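Neuraminidase (Influenza A virus, PDB 4GDI) is a neuraminidase-like surface glycoprotein that may cleave terminal sialic acids, though its putative active site has diverged. Local coordinates at residues I267-K281 / Q288-I300. Sequence-based numbering, arbitrary orientation.
Sequences IQGFILDEKPAWTSK and QNGFVLEQIPNGI. With NO3 (nitrate ion), chain B.
Gln295 lies across the indole of Trp278 and is easily followed from root to amide. Its CB sits over one face of the six-membered ring, 3.5 Å from the centroid and 8° off the normal, a CH-pi contact. With CG anti to the backbone N (chi1 -172°), the chain runs on toward the pyrrole side: CG is 3.7 Å from Trp278 CE2 and meets CB of Pro276, which follows a cis peptide bond. CD also reaches Pro276 CB. At the tip the amide splits its duties: NE2 passes Pro276 CG and donates to a water at 2.7 Å that also accepts from Trp278 NE1, while OE1 is hydrogen-bonded to Ser307 OG, in the chain that follows. The glutamine thus meets the indole twice, directly over its face and through a water at its N-H.

Beneath these side chains, 277-281 and 289-296 run antiparallel, with paired backbone bonds at Ala277-Ile296, Thr279-Glu294 and Lys281-Val292. Ile296 O is gripped twice, by Ala277 N at 2.9 Å and Gly299 N from the opposite face of its plane, which ties the type I turn to the strand end. Further along, Ser280 OG stands over the centre of the Phe270 ring and donates to Phe270 O at 2.8 Å; Ser280 CB packs against Phe291 CZ. Together the strands form a beta hairpin, extended by strand 309-311 into an antiparallel sheet of the neuraminidase beta-propeller.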
# COMPACT_ATOMS: atom_id res chain seq x y z
N ILE A 267 34.42 -12.34 5.95
CA ILE A 267 33.16 -11.66 5.78
C ILE A 267 32.77 -11.71 4.30
O ILE A 267 33.62 -11.62 3.42
CB ILE A 267 33.25 -10.22 6.30
CG1 ILE A 267 31.84 -9.62 6.42
CG2 ILE A 267 34.16 -9.40 5.40
CD1 ILE A 267 31.77 -8.31 7.17
N GLN A 268 31.48 -11.91 4.02
CA GLN A 268 30.99 -11.99 2.64
C GLN A 268 31.46 -10.81 1.82
O GLN A 268 31.34 -9.65 2.24
CB GLN A 268 29.46 -12.05 2.63
CG GLN A 268 28.84 -12.36 1.27
CD GLN A 268 27.41 -12.87 1.41
OE1 GLN A 268 26.73 -12.56 2.38
NE2 GLN A 268 26.97 -13.67 0.46
N GLY A 269 31.98 -11.10 0.63
CA GLY A 269 32.44 -10.08 -0.29
C GLY A 269 32.56 -10.58 -1.72
O GLY A 269 32.34 -11.76 -1.99
N PHE A 270 32.92 -9.69 -2.63
CA PHE A 270 32.88 -9.98 -4.06
C PHE A 270 34.11 -9.49 -4.83
O PHE A 270 34.77 -8.54 -4.42
CB PHE A 270 31.63 -9.32 -4.67
CG PHE A 270 31.67 -7.81 -4.69
CD1 PHE A 270 32.24 -7.14 -5.75
CD2 PHE A 270 31.12 -7.06 -3.66
CE1 PHE A 270 32.26 -5.75 -5.79
CE2 PHE A 270 31.14 -5.67 -3.68
CZ PHE A 270 31.72 -5.01 -4.74
N ILE A 271 34.37 -10.17 -5.94
CA ILE A 271 35.36 -9.77 -6.95
C ILE A 271 34.68 -9.88 -8.31
O ILE A 271 34.15 -10.94 -8.65
CB ILE A 271 36.60 -10.70 -6.93
CG1 ILE A 271 37.39 -10.52 -5.62
CG2 ILE A 271 37.50 -10.47 -8.16
CD1 ILE A 271 38.66 -11.33 -5.55
N LEU A 272 34.64 -8.79 -9.08
CA LEU A 272 34.13 -8.87 -10.44
C LEU A 272 35.17 -9.55 -11.32
O LEU A 272 36.19 -8.96 -11.66
CB LEU A 272 33.79 -7.49 -10.99
CG LEU A 272 33.03 -7.46 -12.32
CD1 LEU A 272 31.69 -8.15 -12.20
CD2 LEU A 272 32.82 -6.02 -12.79
N ASP A 273 34.87 -10.79 -11.69
CA ASP A 273 35.83 -11.69 -12.32
C ASP A 273 35.72 -11.59 -13.84
O ASP A 273 35.24 -12.50 -14.51
CB ASP A 273 35.56 -13.11 -11.81
CG ASP A 273 36.51 -14.13 -12.38
OD1 ASP A 273 37.56 -13.76 -12.97
OD2 ASP A 273 36.20 -15.33 -12.22
N GLU A 274 36.16 -10.44 -14.35
CA GLU A 274 36.17 -10.12 -15.77
C GLU A 274 37.55 -9.56 -16.17
O GLU A 274 38.51 -9.62 -15.40
CB GLU A 274 35.08 -9.09 -16.06
CG GLU A 274 33.70 -9.53 -15.61
CD GLU A 274 33.18 -10.68 -16.45
OE1 GLU A 274 33.50 -10.69 -17.66
OE2 GLU A 274 32.48 -11.58 -15.92
N LYS A 275 37.63 -9.02 -17.37
CA LYS A 275 38.81 -8.29 -17.81
C LYS A 275 38.34 -6.96 -18.38
O LYS A 275 37.74 -6.93 -19.45
CB LYS A 275 39.55 -9.06 -18.89
CG LYS A 275 40.25 -10.32 -18.41
CD LYS A 275 41.22 -10.83 -19.47
CE LYS A 275 41.69 -12.24 -19.14
NZ LYS A 275 41.88 -13.05 -20.38
N PRO A 276 38.58 -5.86 -17.66
CA PRO A 276 39.22 -5.75 -16.34
C PRO A 276 38.43 -6.40 -15.22
O PRO A 276 37.20 -6.53 -15.32
CB PRO A 276 39.24 -4.24 -16.10
CG PRO A 276 39.18 -3.63 -17.45
CD PRO A 276 38.26 -4.53 -18.21
N ALA A 277 39.14 -6.79 -14.17
CA ALA A 277 38.51 -7.25 -12.94
C ALA A 277 38.37 -6.07 -11.99
O ALA A 277 39.04 -5.06 -12.15
CB ALA A 277 39.35 -8.32 -12.30
N TRP A 278 37.49 -6.22 -11.00
CA TRP A 278 37.43 -5.26 -9.90
C TRP A 278 37.47 -6.01 -8.59
O TRP A 278 36.75 -7.00 -8.41
CB TRP A 278 36.16 -4.44 -9.95
CG TRP A 278 36.13 -3.43 -11.05
CD1 TRP A 278 35.83 -3.65 -12.35
CD2 TRP A 278 36.39 -2.03 -10.92
NE1 TRP A 278 35.88 -2.48 -13.05
CE2 TRP A 278 36.22 -1.46 -12.20
CE3 TRP A 278 36.75 -1.20 -9.86
CZ2 TRP A 278 36.41 -0.11 -12.44
CZ3 TRP A 278 36.94 0.15 -10.10
CH2 TRP A 278 36.76 0.68 -11.38
N THR A 279 38.33 -5.54 -7.68
CA THR A 279 38.38 -6.05 -6.32
C THR A 279 37.69 -5.06 -5.41
O THR A 279 37.53 -3.90 -5.78
CB THR A 279 39.82 -6.25 -5.83
OG1 THR A 279 40.56 -5.05 -6.04
CG2 THR A 279 40.49 -7.40 -6.59
N SER A 280 37.30 -5.52 -4.23
CA SER A 280 36.68 -4.64 -3.26
C SER A 280 37.09 -5.03 -1.84
O SER A 280 37.21 -6.21 -1.52
CB SER A 280 35.15 -4.66 -3.44
OG SER A 280 34.65 -5.97 -3.29
N LYS A 281 37.33 -4.04 -0.99
CA LYS A 281 37.80 -4.30 0.36
C LYS A 281 37.68 -3.07 1.28
O LYS A 281 37.50 -1.93 0.83
CB LYS A 281 39.25 -4.77 0.32
CG LYS A 281 40.22 -3.73 -0.25
CD LYS A 281 41.67 -4.24 -0.28
CE LYS A 281 42.66 -3.10 -0.58
NZ LYS A 281 44.09 -3.53 -0.44
N GLN A 288 37.33 -2.60 10.15
CA GLN A 288 36.31 -2.82 9.13
C GLN A 288 35.73 -1.47 8.71
O GLN A 288 34.53 -1.26 8.77
CB GLN A 288 35.22 -3.71 9.71
CG GLN A 288 34.73 -4.77 8.79
CD GLN A 288 33.79 -5.71 9.51
OE1 GLN A 288 34.23 -6.64 10.18
NE2 GLN A 288 32.49 -5.45 9.40
N ASN A 289 36.61 -0.56 8.29
CA ASN A 289 36.18 0.77 7.90
C ASN A 289 36.51 1.08 6.46
O ASN A 289 37.54 0.65 5.95
CB ASN A 289 36.83 1.80 8.82
CG ASN A 289 36.32 1.70 10.24
OD1 ASN A 289 36.80 0.90 11.03
ND2 ASN A 289 35.31 2.50 10.55
N GLY A 290 35.64 1.86 5.82
CA GLY A 290 35.84 2.28 4.44
C GLY A 290 35.52 1.17 3.45
O GLY A 290 35.32 0.02 3.84
N PHE A 291 35.47 1.51 2.17
CA PHE A 291 35.30 0.52 1.11
C PHE A 291 35.97 1.04 -0.15
O PHE A 291 35.72 2.18 -0.58
CB PHE A 291 33.82 0.23 0.86
CG PHE A 291 33.54 -1.15 0.32
CD1 PHE A 291 33.78 -2.28 1.09
CD2 PHE A 291 32.99 -1.32 -0.93
CE1 PHE A 291 33.50 -3.54 0.61
CE2 PHE A 291 32.70 -2.59 -1.42
CZ PHE A 291 32.95 -3.70 -0.65
N VAL A 292 36.80 0.19 -0.74
CA VAL A 292 37.61 0.59 -1.88
C VAL A 292 37.46 -0.37 -3.06
O VAL A 292 37.59 -1.59 -2.92
CB VAL A 292 39.09 0.67 -1.45
CG1 VAL A 292 39.99 0.97 -2.65
CG2 VAL A 292 39.26 1.73 -0.38
N LEU A 293 37.17 0.19 -4.23
CA LEU A 293 37.02 -0.57 -5.46
C LEU A 293 38.26 -0.33 -6.33
O LEU A 293 38.61 0.81 -6.61
CB LEU A 293 35.76 -0.11 -6.20
CG LEU A 293 34.47 -0.88 -5.88
CD1 LEU A 293 34.45 -2.22 -6.59
CD2 LEU A 293 34.33 -1.07 -4.39
N GLU A 294 38.93 -1.40 -6.73
CA GLU A 294 40.12 -1.27 -7.58
C GLU A 294 40.00 -2.08 -8.85
O GLU A 294 39.59 -3.25 -8.84
CB GLU A 294 41.36 -1.68 -6.79
CG GLU A 294 41.66 -0.73 -5.62
CD GLU A 294 42.85 -1.17 -4.79
OE1 GLU A 294 42.76 -2.22 -4.12
OE2 GLU A 294 43.87 -0.45 -4.79
N GLN A 295 40.35 -1.45 -9.96
CA GLN A 295 40.30 -2.08 -11.27
C GLN A 295 41.66 -2.69 -11.65
O GLN A 295 42.70 -2.03 -11.53
CB GLN A 295 39.91 -1.05 -12.31
CG GLN A 295 39.65 -1.64 -13.69
CD GLN A 295 39.64 -0.58 -14.78
OE1 GLN A 295 40.52 0.26 -14.83
NE2 GLN A 295 38.63 -0.62 -15.64
N ILE A 296 41.61 -3.93 -12.13
CA ILE A 296 42.79 -4.67 -12.57
C ILE A 296 42.57 -5.09 -14.01
O ILE A 296 41.93 -6.11 -14.27
CB ILE A 296 43.02 -5.94 -11.73
CG1 ILE A 296 43.16 -5.61 -10.25
CG2 ILE A 296 44.27 -6.66 -12.19
CD1 ILE A 296 43.29 -6.85 -9.37
N PRO A 297 43.07 -4.29 -14.97
CA PRO A 297 42.83 -4.48 -16.40
C PRO A 297 43.13 -5.87 -16.93
O PRO A 297 42.43 -6.35 -17.83
CB PRO A 297 43.76 -3.44 -17.04
CG PRO A 297 43.73 -2.32 -16.06
CD PRO A 297 43.79 -3.02 -14.71
N ASN A 298 44.15 -6.54 -16.40
CA ASN A 298 44.53 -7.83 -16.97
C ASN A 298 43.85 -9.02 -16.31
O ASN A 298 44.13 -10.17 -16.66
CB ASN A 298 46.05 -7.97 -16.99
CG ASN A 298 46.70 -7.01 -17.98
OD1 ASN A 298 46.07 -6.57 -18.94
ND2 ASN A 298 47.96 -6.68 -17.76
N GLY A 299 42.95 -8.75 -15.36
CA GLY A 299 42.13 -9.79 -14.77
C GLY A 299 42.69 -10.30 -13.46
O GLY A 299 43.85 -10.04 -13.12
N ILE A 300 41.87 -11.05 -12.73
CA ILE A 300 42.22 -11.43 -11.37
C ILE A 300 43.33 -12.48 -11.31
O ILE A 300 43.92 -12.71 -10.25
CB ILE A 300 40.97 -11.93 -10.60
CG1 ILE A 300 41.23 -11.86 -9.10
CG2 ILE A 300 40.59 -13.35 -11.03
CD1 ILE A 300 41.50 -10.44 -8.58
N NO3 B . 28.42 -13.36 6.50
O1 NO3 B . 27.60 -13.44 5.36
O2 NO3 B . 28.01 -13.96 7.70
O3 NO3 B . 29.65 -12.68 6.42
O HOH W 1 39.24 -11.78 -13.82
O HOH W 2 36.48 -2.16 -16.22
O HOH W 3 39.94 -3.17 -3.80
O HOH W 4 43.33 -4.93 -5.68